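Local coordinates for protein sulfatase (Bacteroides fragilis CAG:558, PDB 6USS) that probably hydrolyses sulfate esters as a calcium-dependent arylsulfatase of the gut microbiome, at residues 188-201 with 259-271. The protein carries 1 engineered substitution. Sequence-based numbering, arbitrary orientation.
Sequences AGHAGGGLASYLGE and HYAIHVPIDKDKR
The Tyr198 ring presents its edge to 259-271: Ala261 CB and the carbonyl oxygen of His263 lie in the ring plane, as does Asp267 OD2, while Leu195 CD1 of its own segment sits 3.8 Å above that plane, over the ring centre. The Tyr260 ring has Ala188 O in plane at its rim. His263 turns one face to the glycine run, with Gly194 CA 4.1 Å from the ring centroid in a CH-pi contact; lacking a side chain, Gly194 lets the imidazole lie directly against the backbone.

A tyrosine suits both positions because its flat body packs among apolar groups while its hydroxyl reaches a main-chain carbonyl. Tyr198 OH donates to His263 O at 2.6 Å, in the carbonyl plane and on a lone pair. Tyr260 OH donates to Ala188 O at 2.7 Å, tilted 20° from that carbonyl plane, and accepts from a water that also joins His190 N to Gly192 O. Leu195 brings CD2 to 4.0 Å from Tyr260 CB and also packs it against His263 CB.

Asp267 turns its carboxylate almost perpendicular to the Tyr198 ring, and OD2 takes the Tyr198 N-H in a 2.8 Å bond, nearly straight at 166°. Ser197 OG, anti to the backbone N (chi1 170°), adds a weak bond to the same oxygen and accepts from Leu199 N in an ST turn.

His263 ND1 donates to Val264 O, a bond that restrains the rotation of the imidazole, and the His263 side chain touches the calcium-binding Asp42 and Asp43. The two loops follow the parallel strands 185-187 and 253-258 of the mixed sheet, and the His263 end of their contact borders the calcium site, consistent with the alkaline phosphatase-like fold of the sulfatase family, whose metal site lies near the strand ends.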
loop_
_atom_site.group_PDB
_atom_site.type_symbol
_atom_site.label_atom_id
_atom_site.label_comp_id
_atom_site.label_asym_id
_atom_site.label_seq_id
_atom_site.Cartn_x
_atom_site.Cartn_y
_atom_site.Cartn_z
ATOM N N ALA A 188 10.492 2.408 6.580
ATOM C CA ALA A 188 10.778 2.334 8.018
ATOM C C ALA A 188 9.568 2.624 8.911
ATOM O O ALA A 188 9.734 2.814 10.130
ATOM C CB ALA A 188 11.931 3.271 8.399
ATOM N N GLY A 189 8.359 2.663 8.358
ATOM C CA GLY A 189 7.191 3.043 9.130
ATOM C C GLY A 189 6.521 1.833 9.746
ATOM O O GLY A 189 6.183 0.875 9.046
ATOM N N HIS A 190 6.329 1.879 11.060
ATOM C CA HIS A 190 5.603 0.811 11.734
ATOM C C HIS A 190 4.884 1.415 12.936
ATOM O O HIS A 190 4.605 2.618 12.966
ATOM C CB HIS A 190 6.561 -0.341 12.090
ATOM C CG HIS A 190 7.649 0.040 13.048
ATOM N ND1 HIS A 190 7.851 -0.620 14.245
ATOM C CD2 HIS A 190 8.602 1.002 12.983
ATOM C CE1 HIS A 190 8.879 -0.079 14.876
ATOM N NE2 HIS A 190 9.351 0.907 14.133
ATOM N N ALA A 191 4.572 0.575 13.925
ATOM C CA ALA A 191 3.855 1.033 15.112
ATOM C C ALA A 191 4.753 1.743 16.106
ATOM O O ALA A 191 4.244 2.449 16.983
ATOM C CB ALA A 191 3.180 -0.143 15.821
ATOM N N GLY A 192 6.068 1.562 16.002
ATOM C CA GLY A 192 6.988 2.209 16.915
ATOM C C GLY A 192 7.004 3.729 16.845
ATOM O O GLY A 192 7.132 4.325 15.764
ATOM N N GLY A 193 6.888 4.368 18.006
ATOM C CA GLY A 193 7.039 5.805 18.103
ATOM C C GLY A 193 8.447 6.227 18.475
ATOM O O GLY A 193 8.769 7.416 18.414
ATOM N N GLY A 194 9.294 5.282 18.886
ATOM C CA GLY A 194 10.678 5.619 19.187
ATOM C C GLY A 194 11.648 4.838 18.328
ATOM O O GLY A 194 11.249 4.300 17.291
ATOM N N LEU A 195 12.914 4.755 18.737
ATOM C CA LEU A 195 13.878 3.951 18.000
ATOM C C LEU A 195 14.943 3.439 18.950
ATOM O O LEU A 195 15.397 4.161 19.842
ATOM C CB LEU A 195 14.537 4.725 16.855
ATOM C CG LEU A 195 15.543 5.798 17.236
ATOM C CD1 LEU A 195 16.420 6.124 16.037
ATOM C CD2 LEU A 195 14.804 7.043 17.748
ATOM N N ALA A 196 15.356 2.192 18.724
ATOM C CA ALA A 196 16.314 1.556 19.617
ATOM C C ALA A 196 17.682 2.231 19.548
ATOM O O ALA A 196 18.324 2.431 20.583
ATOM C CB ALA A 196 16.420 0.068 19.286
ATOM N N SER A 197 18.143 2.597 18.351
ATOM C CA SER A 197 19.447 3.227 18.186
ATOM C C SER A 197 19.494 3.990 16.870
ATOM O O SER A 197 18.937 3.546 15.868
ATOM C CB SER A 197 20.581 2.201 18.220
ATOM O OG SER A 197 21.801 2.815 17.818
ATOM N N TYR A 198 20.192 5.125 16.878
ATOM C CA TYR A 198 20.460 5.858 15.646
ATOM C C TYR A 198 21.594 5.240 14.822
ATOM O O TYR A 198 21.790 5.634 13.661
ATOM C CB TYR A 198 20.829 7.313 15.961
ATOM C CG TYR A 198 19.713 8.227 16.405
ATOM C CD1 TYR A 198 19.207 8.169 17.703
ATOM C CD2 TYR A 198 19.200 9.201 15.541
ATOM C CE1 TYR A 198 18.185 9.039 18.123
ATOM C CE2 TYR A 198 18.191 10.071 15.943
ATOM C CZ TYR A 198 17.679 9.986 17.239
ATOM O OH TYR A 198 16.671 10.851 17.647
ATOM N N LEU A 199 22.343 4.294 15.388
ATOM C CA LEU A 199 23.617 3.853 14.829
ATOM C C LEU A 199 23.424 2.642 13.923
ATOM O O LEU A 199 22.906 1.604 14.363
ATOM C CB LEU A 199 24.604 3.520 15.951
ATOM C CG LEU A 199 24.919 4.699 16.875
ATOM C CD1 LEU A 199 25.867 4.289 17.975
ATOM C CD2 LEU A 199 25.517 5.841 16.072
ATOM N N GLY A 200 23.862 2.775 12.664
ATOM C CA GLY A 200 23.919 1.627 11.777
ATOM C C GLY A 200 24.829 0.535 12.300
ATOM O O GLY A 200 24.607 -0.653 12.030
ATOM N N GLU A 201 25.853 0.916 13.062
ATOM C CA GLU A 201 26.667 -0.079 13.739
ATOM C C GLU A 201 25.825 -0.941 14.670
ATOM O O GLU A 201 26.150 -2.112 14.891
ATOM C CB GLU A 201 27.801 0.601 14.509
ATOM C CG GLU A 201 28.713 1.465 13.640
ATOM C CD GLU A 201 28.284 2.942 13.601
ATOM O OE1 GLU A 201 27.067 3.225 13.771
ATOM O OE2 GLU A 201 29.167 3.819 13.401
ATOM N N HIS A 259 10.911 12.220 10.549
ATOM C CA HIS A 259 12.157 11.760 11.153
ATOM C C HIS A 259 11.921 11.061 12.487
ATOM O O HIS A 259 10.974 11.368 13.222
ATOM C CB HIS A 259 13.120 12.933 11.366
ATOM C CG HIS A 259 13.946 13.228 10.166
ATOM N ND1 HIS A 259 15.046 12.474 9.826
ATOM C CD2 HIS A 259 13.811 14.159 9.193
ATOM C CE1 HIS A 259 15.561 12.932 8.700
ATOM N NE2 HIS A 259 14.832 13.958 8.297
ATOM N N TYR A 260 12.796 10.099 12.791
ATOM C CA TYR A 260 12.849 9.598 14.158
ATOM C C TYR A 260 13.601 10.565 15.067
ATOM O O TYR A 260 13.293 10.649 16.263
ATOM C CB TYR A 260 13.485 8.207 14.197
ATOM C CG TYR A 260 12.543 7.131 13.741
ATOM C CD1 TYR A 260 11.576 6.634 14.594
ATOM C CD2 TYR A 260 12.609 6.624 12.454
ATOM C CE1 TYR A 260 10.697 5.665 14.182
ATOM C CE2 TYR A 260 11.728 5.650 12.019
ATOM C CZ TYR A 260 10.768 5.165 12.894
ATOM O OH TYR A 260 9.881 4.175 12.505
ATOM N N ALA A 261 14.586 11.285 14.523
ATOM C CA ALA A 261 15.196 12.404 15.230
ATOM C C ALA A 261 14.127 13.437 15.576
ATOM O O ALA A 261 13.226 13.702 14.777
ATOM C CB ALA A 261 16.285 13.031 14.360
ATOM N N ILE A 262 14.227 14.048 16.757
ATOM C CA ILE A 262 15.379 13.973 17.647
ATOM C C ILE A 262 15.030 13.250 18.951
ATOM O O ILE A 262 15.389 13.693 20.046
ATOM C CB ILE A 262 15.901 15.385 17.924
ATOM C CG1 ILE A 262 14.753 16.275 18.436
ATOM C CG2 ILE A 262 16.537 15.957 16.660
ATOM C CD1 ILE A 262 15.143 17.734 18.698
ATOM N N HIS A 263 14.313 12.138 18.802
ATOM C CA HIS A 263 13.814 11.330 19.905
ATOM C C HIS A 263 14.973 10.728 20.698
ATOM O O HIS A 263 16.085 10.569 20.193
ATOM C CB HIS A 263 12.914 10.217 19.353
ATOM C CG HIS A 263 11.973 9.633 20.358
ATOM N ND1 HIS A 263 12.320 8.576 21.176
ATOM C CD2 HIS A 263 10.699 9.959 20.685
ATOM C CE1 HIS A 263 11.301 8.280 21.965
ATOM N NE2 HIS A 263 10.304 9.103 21.685
ATOM N N VAL A 264 14.703 10.382 21.953
ATOM C CA VAL A 264 15.696 9.674 22.761
ATOM C C VAL A 264 15.804 8.238 22.253
ATOM O O VAL A 264 14.881 7.754 21.576
ATOM C CB VAL A 264 15.358 9.722 24.262
ATOM C CG1 VAL A 264 15.471 11.159 24.776
ATOM C CG2 VAL A 264 13.984 9.069 24.575
ATOM N N PRO A 265 16.924 7.528 22.514
ATOM C CA PRO A 265 18.113 8.010 23.235
ATOM C C PRO A 265 18.951 8.935 22.356
ATOM O O PRO A 265 18.951 8.770 21.132
ATOM C CB PRO A 265 18.865 6.724 23.543
ATOM C CG PRO A 265 18.555 5.852 22.366
ATOM C CD PRO A 265 17.124 6.158 21.998
ATOM N N ILE A 266 19.664 9.879 22.963
ATOM C CA ILE A 266 20.388 10.907 22.196
ATOM C C ILE A 266 21.759 10.318 21.872
ATOM O O ILE A 266 22.771 10.605 22.516
ATOM C CB ILE A 266 20.474 12.238 22.956
ATOM C CG1 ILE A 266 19.100 12.640 23.516
ATOM C CG2 ILE A 266 21.054 13.337 22.067
ATOM C CD1 ILE A 266 17.995 12.746 22.462
ATOM N N ASP A 267 21.799 9.481 20.830
ATOM C CA ASP A 267 23.069 8.922 20.369
ATOM C C ASP A 267 23.938 10.004 19.739
ATOM O O ASP A 267 23.440 10.992 19.196
ATOM C CB ASP A 267 22.831 7.810 19.350
ATOM C CG ASP A 267 22.278 6.533 19.979
ATOM O OD1 ASP A 267 22.624 6.232 21.142
ATOM O OD2 ASP A 267 21.492 5.826 19.309
ATOM N N LYS A 268 25.252 9.808 19.799
ATOM C CA LYS A 268 26.183 10.784 19.241
ATOM C C LYS A 268 26.345 10.574 17.742
ATOM O O LYS A 268 26.610 9.460 17.282
ATOM C CB LYS A 268 27.550 10.691 19.918
ATOM C CG LYS A 268 27.605 11.337 21.296
ATOM C CD LYS A 268 28.516 10.564 22.226
ATOM C CE LYS A 268 28.148 10.813 23.678
ATOM N NZ LYS A 268 29.146 11.736 24.263
ATOM N N ASP A 269 26.189 11.650 16.985
ATOM C CA ASP A 269 26.461 11.661 15.557
ATOM C C ASP A 269 27.864 12.223 15.375
ATOM O O ASP A 269 28.079 13.437 15.508
ATOM C CB ASP A 269 25.408 12.488 14.821
ATOM C CG ASP A 269 25.493 12.351 13.303
ATOM O OD1 ASP A 269 26.545 11.918 12.775
ATOM O OD2 ASP A 269 24.496 12.685 12.631
ATOM N N LYS A 270 28.821 11.337 15.094
ATOM C CA LYS A 270 30.217 11.747 14.969
ATOM C C LYS A 270 30.415 12.845 13.923
ATOM O O LYS A 270 31.361 13.633 14.046
ATOM C CB LYS A 270 31.095 10.533 14.645
ATOM C CG LYS A 270 30.602 9.716 13.434
ATOM C CD LYS A 270 31.295 8.350 13.303
ATOM C CE LYS A 270 31.241 7.834 11.866
ATOM N NZ LYS A 270 31.946 6.527 11.731
ATOM N N ARG A 271 29.529 12.937 12.921
ATOM C CA ARG A 271 29.640 13.989 11.914
ATOM C C ARG A 271 29.648 15.383 12.531
ATOM O O ARG A 271 30.233 16.310 11.964
ATOM C CB ARG A 271 28.493 13.880 10.915
ATOM C CG ARG A 271 28.490 12.578 10.154
ATOM C CD ARG A 271 27.385 12.550 9.120
ATOM N NE ARG A 271 26.074 12.412 9.747
ATOM C CZ ARG A 271 24.926 12.477 9.085
ATOM N NH1 ARG A 271 24.921 12.663 7.772
ATOM N NH2 ARG A 271 23.790 12.349 9.732
HETATM O O HOH W 1 7.174 4.084 12.678
#